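PDB 3K96: glycerol-3-phosphate dehydrogenase [NAD(P)+] from Coxiella burnetii, which probably catalyses the NAD(P)H-dependent reduction of dihydroxyacetone phosphate to sn-glycerol 3-phosphate, the key precursor for phospholipid synthesis. Local coordinates for residues Leu46-Lys51 / Glu191-Gln196; Pro173-Leu178 / Arg199-Asp204. All coordinates share one frame; numbering follows the deposited sequence.

Contact 1. Residues Leu46-Lys51 / Glu191-Gln196; sequences LVLARK and ERLHGQ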
loop_
_atom_site.group_PDB
_atom_site.type_symbol
_atom_site.label_atom_id
_atom_site.label_comp_id
_atom_site.label_asym_id
_atom_site.label_seq_id
_atom_site.Cartn_x
_atom_site.Cartn_y
_atom_site.Cartn_z
ATOM N N LEU A 46 -1.687 -25.291 -11.433
ATOM C CA LEU A 46 -0.565 -25.956 -10.786
ATOM C C LEU A 46 -0.807 -26.143 -9.314
ATOM O O LEU A 46 -0.481 -27.183 -8.760
ATOM C CB LEU A 46 0.748 -25.175 -10.968
ATOM C CG LEU A 46 1.378 -25.202 -12.345
ATOM C CD1 LEU A 46 2.534 -24.219 -12.431
ATOM C CD2 LEU A 46 1.817 -26.646 -12.650
ATOM N N VAL A 47 -1.325 -25.114 -8.647
ATOM C CA VAL A 47 -1.602 -25.237 -7.228
ATOM C C VAL A 47 -2.477 -26.467 -6.967
ATOM O O VAL A 47 -2.200 -27.247 -6.058
ATOM C CB VAL A 47 -2.301 -23.982 -6.681
ATOM C CG1 VAL A 47 -2.900 -24.253 -5.314
ATOM C CG2 VAL A 47 -1.300 -22.779 -6.641
ATOM N N LEU A 48 -3.534 -26.628 -7.756
ATOM C CA LEU A 48 -4.441 -27.761 -7.578
ATOM C C LEU A 48 -3.835 -29.087 -8.048
ATOM O O LEU A 48 -3.892 -30.079 -7.334
ATOM C CB LEU A 48 -5.768 -27.506 -8.318
ATOM C CG LEU A 48 -6.550 -26.257 -7.872
ATOM C CD1 LEU A 48 -7.754 -26.002 -8.753
ATOM C CD2 LEU A 48 -6.954 -26.357 -6.412
ATOM N N ALA A 49 -3.259 -29.106 -9.244
ATOM C CA ALA A 49 -2.712 -30.348 -9.803
ATOM C C ALA A 49 -1.570 -30.908 -8.938
ATOM O O ALA A 49 -1.440 -32.134 -8.773
ATOM C CB ALA A 49 -2.291 -30.163 -11.298
ATOM N N ARG A 50 -0.780 -30.015 -8.336
ATOM C CA ARG A 50 0.302 -30.447 -7.449
ATOM C C ARG A 50 -0.185 -31.188 -6.221
ATOM O O ARG A 50 0.569 -31.952 -5.622
ATOM C CB ARG A 50 1.174 -29.264 -7.003
ATOM C CG ARG A 50 2.135 -28.788 -8.079
ATOM C CD ARG A 50 2.659 -27.400 -7.747
ATOM N NE ARG A 50 3.590 -26.898 -8.747
ATOM C CZ ARG A 50 4.060 -25.652 -8.762
ATOM N NH1 ARG A 50 3.661 -24.779 -7.839
ATOM N NH2 ARG A 50 4.920 -25.274 -9.698
ATOM N N LYS A 51 -1.418 -30.942 -5.814
ATOM C CA LYS A 51 -1.967 -31.625 -4.648
ATOM C C LYS A 51 -2.578 -32.972 -5.081
ATOM O O LYS A 51 -3.077 -33.729 -4.257
ATOM C CB LYS A 51 -2.994 -30.720 -3.955
ATOM C CG LYS A 51 -2.386 -29.341 -3.529
ATOM C CD LYS A 51 -3.438 -28.210 -3.574
ATOM C CE LYS A 51 -4.243 -28.064 -2.345
ATOM N NZ LYS A 51 -3.480 -27.355 -1.321
ATOM N N GLU A 191 -11.500 -25.734 0.385
ATOM C CA GLU A 191 -10.935 -27.046 0.624
ATOM C C GLU A 191 -9.960 -27.454 -0.494
ATOM O O GLU A 191 -8.904 -28.002 -0.218
ATOM C CB GLU A 191 -12.031 -28.085 0.781
ATOM C CG GLU A 191 -11.462 -29.444 1.169
ATOM C CD GLU A 191 -12.531 -30.490 1.415
ATOM O OE1 GLU A 191 -13.617 -30.399 0.792
ATOM O OE2 GLU A 191 -12.262 -31.408 2.226
ATOM N N ARG A 192 -10.308 -27.200 -1.754
ATOM C CA ARG A 192 -9.399 -27.542 -2.854
ATOM C C ARG A 192 -8.117 -26.705 -2.931
ATOM O O ARG A 192 -7.049 -27.219 -3.250
ATOM C CB ARG A 192 -10.085 -27.332 -4.205
ATOM C CG ARG A 192 -11.002 -28.442 -4.699
ATOM C CD ARG A 192 -11.386 -28.131 -6.137
ATOM N NE ARG A 192 -12.268 -29.126 -6.745
ATOM C CZ ARG A 192 -11.862 -30.209 -7.393
ATOM N NH1 ARG A 192 -10.582 -30.490 -7.509
ATOM N NH2 ARG A 192 -12.753 -31.024 -7.929
ATOM N N LEU A 193 -8.252 -25.404 -2.674
ATOM C CA LEU A 193 -7.166 -24.432 -2.874
ATOM C C LEU A 193 -6.299 -24.098 -1.676
ATOM O O LEU A 193 -5.090 -23.924 -1.799
ATOM C CB LEU A 193 -7.788 -23.115 -3.357
ATOM C CG LEU A 193 -8.291 -23.069 -4.795
ATOM C CD1 LEU A 193 -9.346 -21.985 -4.983
ATOM C CD2 LEU A 193 -7.113 -22.897 -5.782
ATOM N N HIS A 194 -6.938 -23.968 -0.528
ATOM C CA HIS A 194 -6.247 -23.581 0.667
ATOM C C HIS A 194 -5.158 -24.548 1.064
ATOM O O HIS A 194 -5.342 -25.772 1.030
ATOM C CB HIS A 194 -7.214 -23.410 1.821
ATOM C CG HIS A 194 -6.550 -22.906 3.052
ATOM N ND1 HIS A 194 -6.110 -21.606 3.173
ATOM C CD2 HIS A 194 -6.217 -23.530 4.204
ATOM C CE1 HIS A 194 -5.555 -21.446 4.360
ATOM N NE2 HIS A 194 -5.603 -22.601 5.003
ATOM N N GLY A 195 -4.017 -23.994 1.433
ATOM C CA GLY A 195 -2.902 -24.802 1.834
ATOM C C GLY A 195 -1.777 -23.970 2.368
ATOM O O GLY A 195 -1.820 -22.741 2.341
ATOM N N GLN A 196 -0.786 -24.658 2.902
ATOM C CA GLN A 196 0.411 -24.057 3.482
ATOM C C GLN A 196 0.902 -22.688 2.926
ATOM O O GLN A 196 0.843 -21.701 3.650
ATOM C CB GLN A 196 1.538 -25.109 3.495
ATOM C CG GLN A 196 1.567 -26.058 2.274
ATOM C CD GLN A 196 0.337 -26.982 2.167
ATOM O OE1 GLN A 196 -0.407 -27.177 3.131
ATOM N NE2 GLN A 196 0.130 -27.548 0.985
HETATM O O HOH W 1 -2.593 -24.603 -1.445
#
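L48 of helix 39-49 and K51, just beyond it, meet the last turn of helix 183-193 and the residues that follow. Helix 39-49 comes after strand 32-35 and contains or follows the glycines G36, G38 and G41, a pattern consistent with the dinucleotide-binding turn of a Rossmann fold; the contact joins the end of this helix to helix 183-193, which leads into strand 198-203 of the same sheet.

The apolar part is a leucine pair. L48 CD2 lies 3.5 Å from L193 CD2, and the two side chains cross at a slant. CB of L193 is directed away from helix 39-49, yet CG stands beside the backbone N (chi1 -74°), and the branch that follows brings CD2 back across the gap. The same L48 methyl, CD2, lies 4.0 Å from R192 CB. The R192 chain then runs extended to its guanidinium group, where NH2 is hydrogen-bonded to the carbonyl of H30.

The polar part gathers where the helical turn breaks at H194. The K51 chain curls over its outer three torsions and folds its aliphatic portion past R192 O, which accepts a hydrogen bond from Q53 NE2. The ammonium makes a weak 3.4 Å bond from K51 NZ to H194 O. A water makes a second route, accepting from K51 NZ at 2.9 Å and donating to L193 O at 2.6 Å.

Contact 2. Residues Pro173-Leu178 / Arg199-Asp204; sequences PTAVSL and RVYKND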
loop_
_atom_site.group_PDB
_atom_site.type_symbol
_atom_site.label_atom_id
_atom_site.label_comp_id
_atom_site.label_asym_id
_atom_site.label_seq_id
_atom_site.Cartn_x
_atom_site.Cartn_y
_atom_site.Cartn_z
ATOM N N PRO A 173 4.846 -17.661 -0.374
ATOM C CA PRO A 173 3.626 -17.374 0.400
ATOM C C PRO A 173 2.737 -16.346 -0.264
ATOM O O PRO A 173 3.196 -15.253 -0.646
ATOM C CB PRO A 173 4.168 -16.865 1.747
ATOM C CG PRO A 173 5.520 -17.452 1.849
ATOM C CD PRO A 173 6.053 -17.435 0.446
ATOM N N THR A 174 1.468 -16.719 -0.394
ATOM C CA THR A 174 0.469 -15.919 -1.051
ATOM C C THR A 174 -0.829 -16.023 -0.295
ATOM O O THR A 174 -1.142 -17.091 0.277
ATOM C CB THR A 174 0.256 -16.438 -2.482
ATOM O OG1 THR A 174 1.484 -16.288 -3.215
ATOM C CG2 THR A 174 -0.868 -15.680 -3.198
ATOM N N ALA A 175 -1.585 -14.917 -0.271
ATOM C CA ALA A 175 -2.890 -14.901 0.394
ATOM C C ALA A 175 -3.895 -14.201 -0.505
ATOM O O ALA A 175 -3.607 -13.140 -1.041
ATOM C CB ALA A 175 -2.790 -14.220 1.755
ATOM N N VAL A 176 -5.066 -14.823 -0.701
ATOM C CA VAL A 176 -6.124 -14.264 -1.528
ATOM C C VAL A 176 -7.471 -14.419 -0.833
ATOM O O VAL A 176 -7.620 -15.212 0.101
ATOM C CB VAL A 176 -6.225 -14.926 -2.913
ATOM C CG1 VAL A 176 -4.980 -14.646 -3.760
ATOM C CG2 VAL A 176 -6.483 -16.454 -2.765
ATOM N N SER A 177 -8.448 -13.629 -1.264
ATOM C CA SER A 177 -9.792 -13.728 -0.709
ATOM C C SER A 177 -10.647 -14.562 -1.653
ATOM O O SER A 177 -10.385 -14.628 -2.847
ATOM C CB SER A 177 -10.435 -12.348 -0.548
ATOM O OG SER A 177 -9.711 -11.526 0.363
ATOM N N LEU A 178 -11.664 -15.196 -1.099
ATOM C CA LEU A 178 -12.614 -15.951 -1.898
ATOM C C LEU A 178 -14.023 -15.641 -1.386
ATOM O O LEU A 178 -14.349 -15.908 -0.224
ATOM C CB LEU A 178 -12.299 -17.432 -1.852
ATOM C CG LEU A 178 -13.101 -18.308 -2.797
ATOM C CD1 LEU A 178 -12.302 -19.572 -3.145
ATOM C CD2 LEU A 178 -14.478 -18.640 -2.230
ATOM N N ARG A 199 -2.790 -19.460 0.612
ATOM C CA ARG A 199 -3.861 -19.375 1.575
ATOM C C ARG A 199 -5.056 -18.584 1.058
ATOM O O ARG A 199 -4.902 -17.516 0.465
ATOM C CB ARG A 199 -3.306 -18.800 2.867
ATOM C CG ARG A 199 -2.047 -19.540 3.310
ATOM C CD ARG A 199 -1.524 -19.090 4.661
ATOM N NE ARG A 199 -2.306 -19.653 5.756
ATOM C CZ ARG A 199 -2.163 -20.904 6.211
ATOM N NH1 ARG A 199 -2.915 -21.343 7.215
ATOM N NH2 ARG A 199 -1.279 -21.728 5.659
ATOM N N VAL A 200 -6.245 -19.135 1.298
ATOM C CA VAL A 200 -7.491 -18.582 0.784
ATOM C C VAL A 200 -8.410 -18.298 1.932
ATOM O O VAL A 200 -8.744 -19.193 2.699
ATOM C CB VAL A 200 -8.161 -19.593 -0.184
ATOM C CG1 VAL A 200 -9.441 -19.038 -0.740
ATOM C CG2 VAL A 200 -7.200 -19.949 -1.296
ATOM N N TYR A 201 -8.810 -17.043 2.055
ATOM C CA TYR A 201 -9.651 -16.624 3.151
ATOM C C TYR A 201 -11.064 -16.249 2.694
ATOM O O TYR A 201 -11.237 -15.508 1.744
ATOM C CB TYR A 201 -8.979 -15.465 3.881
ATOM C CG TYR A 201 -7.615 -15.856 4.430
ATOM C CD1 TYR A 201 -7.503 -16.604 5.604
ATOM C CD2 TYR A 201 -6.447 -15.491 3.780
ATOM C CE1 TYR A 201 -6.268 -16.969 6.111
ATOM C CE2 TYR A 201 -5.195 -15.847 4.288
ATOM C CZ TYR A 201 -5.111 -16.596 5.447
ATOM O OH TYR A 201 -3.877 -16.961 5.965
ATOM N N LYS A 202 -12.051 -16.822 3.383
ATOM C CA LYS A 202 -13.452 -16.588 3.128
ATOM C C LYS A 202 -13.753 -15.102 3.275
ATOM O O LYS A 202 -13.246 -14.438 4.171
ATOM C CB LYS A 202 -14.283 -17.398 4.120
ATOM C CG LYS A 202 -15.788 -17.352 3.913
ATOM C CD LYS A 202 -16.516 -18.281 4.911
ATOM C CE LYS A 202 -18.009 -18.467 4.582
ATOM N NZ LYS A 202 -18.876 -17.290 4.870
ATOM N N ASN A 203 -14.563 -14.598 2.364
ATOM C CA ASN A 203 -14.983 -13.219 2.358
ATOM C C ASN A 203 -16.462 -13.243 1.945
ATOM O O ASN A 203 -16.872 -13.997 1.076
ATOM C CB ASN A 203 -14.068 -12.396 1.439
ATOM C CG ASN A 203 -14.548 -10.984 1.225
ATOM O OD1 ASN A 203 -15.708 -10.761 0.926
ATOM N ND2 ASN A 203 -13.640 -10.026 1.307
ATOM N N ASP A 204 -17.251 -12.425 2.617
ATOM C CA ASP A 204 -18.685 -12.373 2.433
ATOM C C ASP A 204 -19.163 -11.309 1.430
ATOM O O ASP A 204 -20.359 -11.084 1.302
ATOM C CB ASP A 204 -19.299 -11.975 3.790
ATOM C CG ASP A 204 -18.945 -10.502 4.200
ATOM O OD1 ASP A 204 -17.764 -10.086 4.084
ATOM O OD2 ASP A 204 -19.852 -9.757 4.652
HETATM O O HOH W 2 -10.724 -12.754 2.737
#
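With CG1 of V200 anti to the backbone N (chi1 -179°), this methyl meets L178 on one face of the sheet, V200 CG1 standing 3.5 Å from L178 CB, a close carbon-carbon approach. L178 also sets its CG anti to N, which sends the branch to CD1, 3.8 Å from V200 CG1. The other V200 branch, CG2, reaches V176 CG2 at 3.9 Å. L189, I190 and L193 of helix 183-193 pack on this face. That is the geometry of a beta-alpha-beta crossover: strands 174-180 and 198-203 run parallel, 29° apart over these segments, with the intervening helix covering V200 and L178. Five backbone bonds hold the register, alternating in direction from R199 N to T174 O through to N203 N to L178 O. Each spans 2.9 Å between N and O, but the last bends to 140° at the hydrogen, with its donor above the carbonyl plane. On the face bearing A175, S177 and Y201, A175 CB meets the edge of the tyrosine ring at CE2 (3.9 Å). L264 touches all three side chains, and A238 of the second subunit packs on A175. R199 NE donates to Y201 OH at 3.1 Å, while R199 NH2 is hydrogen-bonded to Q196 O. A water links S177 OG to Y201 O.

From the N terminus, the chain passes through helix 39-49 and the first half of contact 1, then builds most of the sheet before reaching 173-178, the first half of contact 2. Helix 183-193 follows, and its end at 191-196 closes contact 1 over a gap of 139 residues. Strand 198-203 then closes contact 2 after only 20. The segments alternate, so the two closures cross rather than nest. They touch directly: H194 ND1 is 3.1 Å from V200 N, a probable hydrogen bond, and L193 CB packs on V200 CG2. Helix 183-193 thus links the edge strand to helix 39-49.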